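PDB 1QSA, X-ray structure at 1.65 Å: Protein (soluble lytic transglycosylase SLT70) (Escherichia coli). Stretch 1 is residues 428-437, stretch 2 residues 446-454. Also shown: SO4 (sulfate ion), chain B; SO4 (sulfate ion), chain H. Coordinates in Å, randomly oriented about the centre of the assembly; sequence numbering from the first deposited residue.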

# COMPACT_ATOMS: atom_id res chain seq x y z
N TRP A 428 21.45 -0.46 10.35
CA TRP A 428 20.22 -1.25 10.15
C TRP A 428 19.32 -0.21 9.47
O TRP A 428 18.40 0.35 10.09
CB TRP A 428 19.62 -1.67 11.50
CG TRP A 428 20.49 -2.59 12.33
CD1 TRP A 428 21.54 -3.36 11.90
CD2 TRP A 428 20.36 -2.85 13.73
NE1 TRP A 428 22.06 -4.08 12.95
CE2 TRP A 428 21.35 -3.79 14.09
CE3 TRP A 428 19.49 -2.38 14.73
CZ2 TRP A 428 21.51 -4.27 15.41
CZ3 TRP A 428 19.64 -2.85 16.04
CH2 TRP A 428 20.65 -3.79 16.36
N TRP A 429 19.61 0.05 8.20
CA TRP A 429 18.92 1.09 7.42
C TRP A 429 17.41 0.95 7.38
O TRP A 429 16.68 1.95 7.54
CB TRP A 429 19.49 1.17 6.01
CG TRP A 429 21.01 1.15 5.98
CD1 TRP A 429 21.79 0.25 5.31
CD2 TRP A 429 21.90 2.08 6.60
NE1 TRP A 429 23.12 0.59 5.46
CE2 TRP A 429 23.21 1.71 6.24
CE3 TRP A 429 21.72 3.21 7.42
CZ2 TRP A 429 24.34 2.41 6.67
CZ3 TRP A 429 22.86 3.92 7.86
CH2 TRP A 429 24.15 3.51 7.47
N ASP A 430 16.93 -0.26 7.10
CA ASP A 430 15.49 -0.48 7.08
C ASP A 430 14.82 -0.20 8.44
O ASP A 430 13.74 0.40 8.50
CB ASP A 430 15.10 -1.86 6.52
CG ASP A 430 15.91 -3.01 7.07
OD1 ASP A 430 16.69 -2.87 8.04
OD2 ASP A 430 15.77 -4.10 6.49
N LEU A 431 15.47 -0.62 9.53
CA LEU A 431 14.91 -0.38 10.85
C LEU A 431 14.89 1.11 11.19
O LEU A 431 13.97 1.59 11.84
CB LEU A 431 15.68 -1.18 11.92
CG LEU A 431 15.70 -2.69 11.64
CD1 LEU A 431 16.34 -3.42 12.84
CD2 LEU A 431 14.26 -3.20 11.41
N SER A 432 15.91 1.83 10.73
CA SER A 432 15.97 3.27 10.96
C SER A 432 14.75 3.92 10.30
O SER A 432 14.02 4.68 10.95
CB SER A 432 17.27 3.85 10.37
OG SER A 432 17.32 5.26 10.47
N VAL A 433 14.49 3.59 9.04
CA VAL A 433 13.33 4.17 8.33
C VAL A 433 12.02 3.75 9.02
O VAL A 433 11.12 4.57 9.26
CB VAL A 433 13.29 3.77 6.82
CG1 VAL A 433 11.99 4.25 6.18
CG2 VAL A 433 14.49 4.38 6.06
N GLN A 434 11.94 2.48 9.41
CA GLN A 434 10.74 1.97 10.06
C GLN A 434 10.40 2.72 11.35
O GLN A 434 9.23 2.99 11.63
CB GLN A 434 10.92 0.46 10.32
CG GLN A 434 9.67 -0.25 10.82
CD GLN A 434 9.93 -1.71 11.16
OE1 GLN A 434 10.91 -2.31 10.72
NE2 GLN A 434 9.03 -2.30 11.94
N ALA A 435 11.42 3.06 12.13
CA ALA A 435 11.22 3.79 13.38
C ALA A 435 10.77 5.22 13.09
O ALA A 435 9.94 5.76 13.83
CB ALA A 435 12.49 3.79 14.21
N THR A 436 11.29 5.85 12.04
CA THR A 436 10.85 7.22 11.75
C THR A 436 9.37 7.21 11.35
O THR A 436 8.64 8.15 11.67
CB THR A 436 11.68 7.93 10.64
OG1 THR A 436 11.52 7.27 9.38
CG2 THR A 436 13.16 7.95 11.01
N ILE A 437 8.92 6.14 10.70
CA ILE A 437 7.53 6.05 10.29
C ILE A 437 6.64 5.83 11.51
O ILE A 437 5.63 6.51 11.67
CB ILE A 437 7.32 4.94 9.24
CG1 ILE A 437 8.02 5.35 7.95
CG2 ILE A 437 5.83 4.69 8.99
CD1 ILE A 437 8.13 4.23 6.92
S SO4 B . 8.71 14.09 2.41
O1 SO4 B . 9.18 14.41 1.05
O2 SO4 B . 9.74 14.49 3.39
O3 SO4 B . 7.47 14.84 2.65
O4 SO4 B . 8.43 12.65 2.53
S SO4 H . 8.09 7.51 4.13
O1 SO4 H . 8.58 8.65 3.34
O2 SO4 H . 6.67 7.26 3.82
O3 SO4 H . 8.88 6.31 3.80
O4 SO4 H . 8.24 7.81 5.56
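Stretch 2 (446-454) EERFPLAYN

Trp429 has the largest covered area of any residue in the contact: in the first turn of its helix, it is met by the loop from Pro450 to Tyr453. Pro450 CB comes to 3.2 Å from Trp429 CE3, and Ala452 CB lies over one face of the five-membered ring, 3.4 Å from Trp429 CD1, in a CH-pi contact. The edge of Trp429 is turned toward the face of Tyr453, with planes at 63°. The indole nitrogen is not left unpaired, since one water accepts from both Trp429 NE1 (2.8 Å) and Tyr453 N (3.1 Å).

Stretch 2 is helical through Arg448, then extends at Pro450 and enters a type II turn from Leu451 to Asn454. After Arg448 the chain runs back roughly against the direction of the stretch 1 helix.

Near the end of the stretch 2 helix, Ser432 OG donates to Glu447 O at 2.8 Å, the only direct hydrogen bond across the contact. Val433 CG2 packs 3.5 Å from Arg448 O, and Thr436 CG2 3.7 Å from Glu447 CB. Arg448 points its CA-to-CB bond away, yet a second water bridges Arg448 NE (2.9 Å) and Thr436 OG1 (2.8 Å).

The rule is economical: proline and alanine pack the indole while water satisfies its NE1.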

# COMPACT_ATOMS: atom_id res chain seq x y z
N GLU A 446 17.90 12.70 8.42
CA GLU A 446 19.07 11.83 8.33
C GLU A 446 18.71 10.36 8.54
O GLU A 446 19.22 9.50 7.83
CB GLU A 446 20.16 12.26 9.33
CG GLU A 446 21.50 11.63 8.97
CD GLU A 446 22.67 12.11 9.80
OE1 GLU A 446 22.46 12.61 10.92
OE2 GLU A 446 23.81 11.96 9.31
N GLU A 447 17.83 10.10 9.50
CA GLU A 447 17.39 8.73 9.80
C GLU A 447 16.39 8.22 8.78
O GLU A 447 16.29 7.00 8.55
CB GLU A 447 16.81 8.64 11.22
CG GLU A 447 17.82 8.89 12.36
CD GLU A 447 18.17 10.35 12.55
OE1 GLU A 447 17.34 11.23 12.25
OE2 GLU A 447 19.29 10.63 13.02
N ARG A 448 15.63 9.13 8.17
CA ARG A 448 14.66 8.75 7.15
C ARG A 448 15.33 8.45 5.80
O ARG A 448 14.79 7.70 4.98
CB ARG A 448 13.66 9.90 6.89
CG ARG A 448 12.72 10.24 8.06
CD ARG A 448 11.67 11.31 7.65
NE ARG A 448 10.80 10.79 6.60
CZ ARG A 448 10.25 11.54 5.64
NH1 ARG A 448 10.40 12.86 5.63
NH2 ARG A 448 9.50 10.96 4.72
N PHE A 449 16.50 9.04 5.55
CA PHE A 449 17.17 8.86 4.27
C PHE A 449 18.63 8.50 4.46
O PHE A 449 19.53 9.24 4.04
CB PHE A 449 17.00 10.15 3.45
CG PHE A 449 15.55 10.48 3.18
CD1 PHE A 449 14.83 9.74 2.25
CD2 PHE A 449 14.89 11.44 3.97
CE1 PHE A 449 13.44 9.94 2.10
CE2 PHE A 449 13.51 11.64 3.83
CZ PHE A 449 12.78 10.89 2.90
N PRO A 450 18.89 7.31 5.03
CA PRO A 450 20.26 6.87 5.27
C PRO A 450 21.00 6.54 3.98
O PRO A 450 20.38 6.13 3.00
CB PRO A 450 20.06 5.62 6.12
CG PRO A 450 18.77 5.05 5.60
CD PRO A 450 17.91 6.29 5.48
N LEU A 451 22.33 6.69 3.99
CA LEU A 451 23.17 6.38 2.83
C LEU A 451 23.42 4.88 2.78
O LEU A 451 24.56 4.40 2.90
CB LEU A 451 24.49 7.15 2.90
CG LEU A 451 24.34 8.67 2.86
CD1 LEU A 451 25.72 9.32 2.95
CD2 LEU A 451 23.62 9.10 1.59
N ALA A 452 22.34 4.14 2.55
CA ALA A 452 22.38 2.68 2.51
C ALA A 452 23.08 2.08 1.29
O ALA A 452 22.91 2.56 0.16
CB ALA A 452 20.96 2.16 2.60
N TYR A 453 23.90 1.05 1.53
CA TYR A 453 24.63 0.34 0.49
C TYR A 453 25.39 1.34 -0.39
O TYR A 453 25.49 1.17 -1.60
CB TYR A 453 23.64 -0.49 -0.37
CG TYR A 453 22.78 -1.42 0.45
CD1 TYR A 453 23.26 -2.66 0.86
CD2 TYR A 453 21.49 -1.04 0.86
CE1 TYR A 453 22.50 -3.52 1.65
CE2 TYR A 453 20.71 -1.88 1.65
CZ TYR A 453 21.23 -3.12 2.04
OH TYR A 453 20.49 -3.97 2.83
N ASN A 454 25.97 2.35 0.26
CA ASN A 454 26.67 3.41 -0.46
C ASN A 454 27.71 2.93 -1.47
O ASN A 454 27.69 3.35 -2.64
CB ASN A 454 27.28 4.41 0.54
CG ASN A 454 27.82 5.65 -0.14
OD1 ASN A 454 27.06 6.46 -0.66
ND2 ASN A 454 29.14 5.78 -0.16
O HOH W 1 25.12 -0.57 3.89
O HOH W 2 10.45 7.97 6.93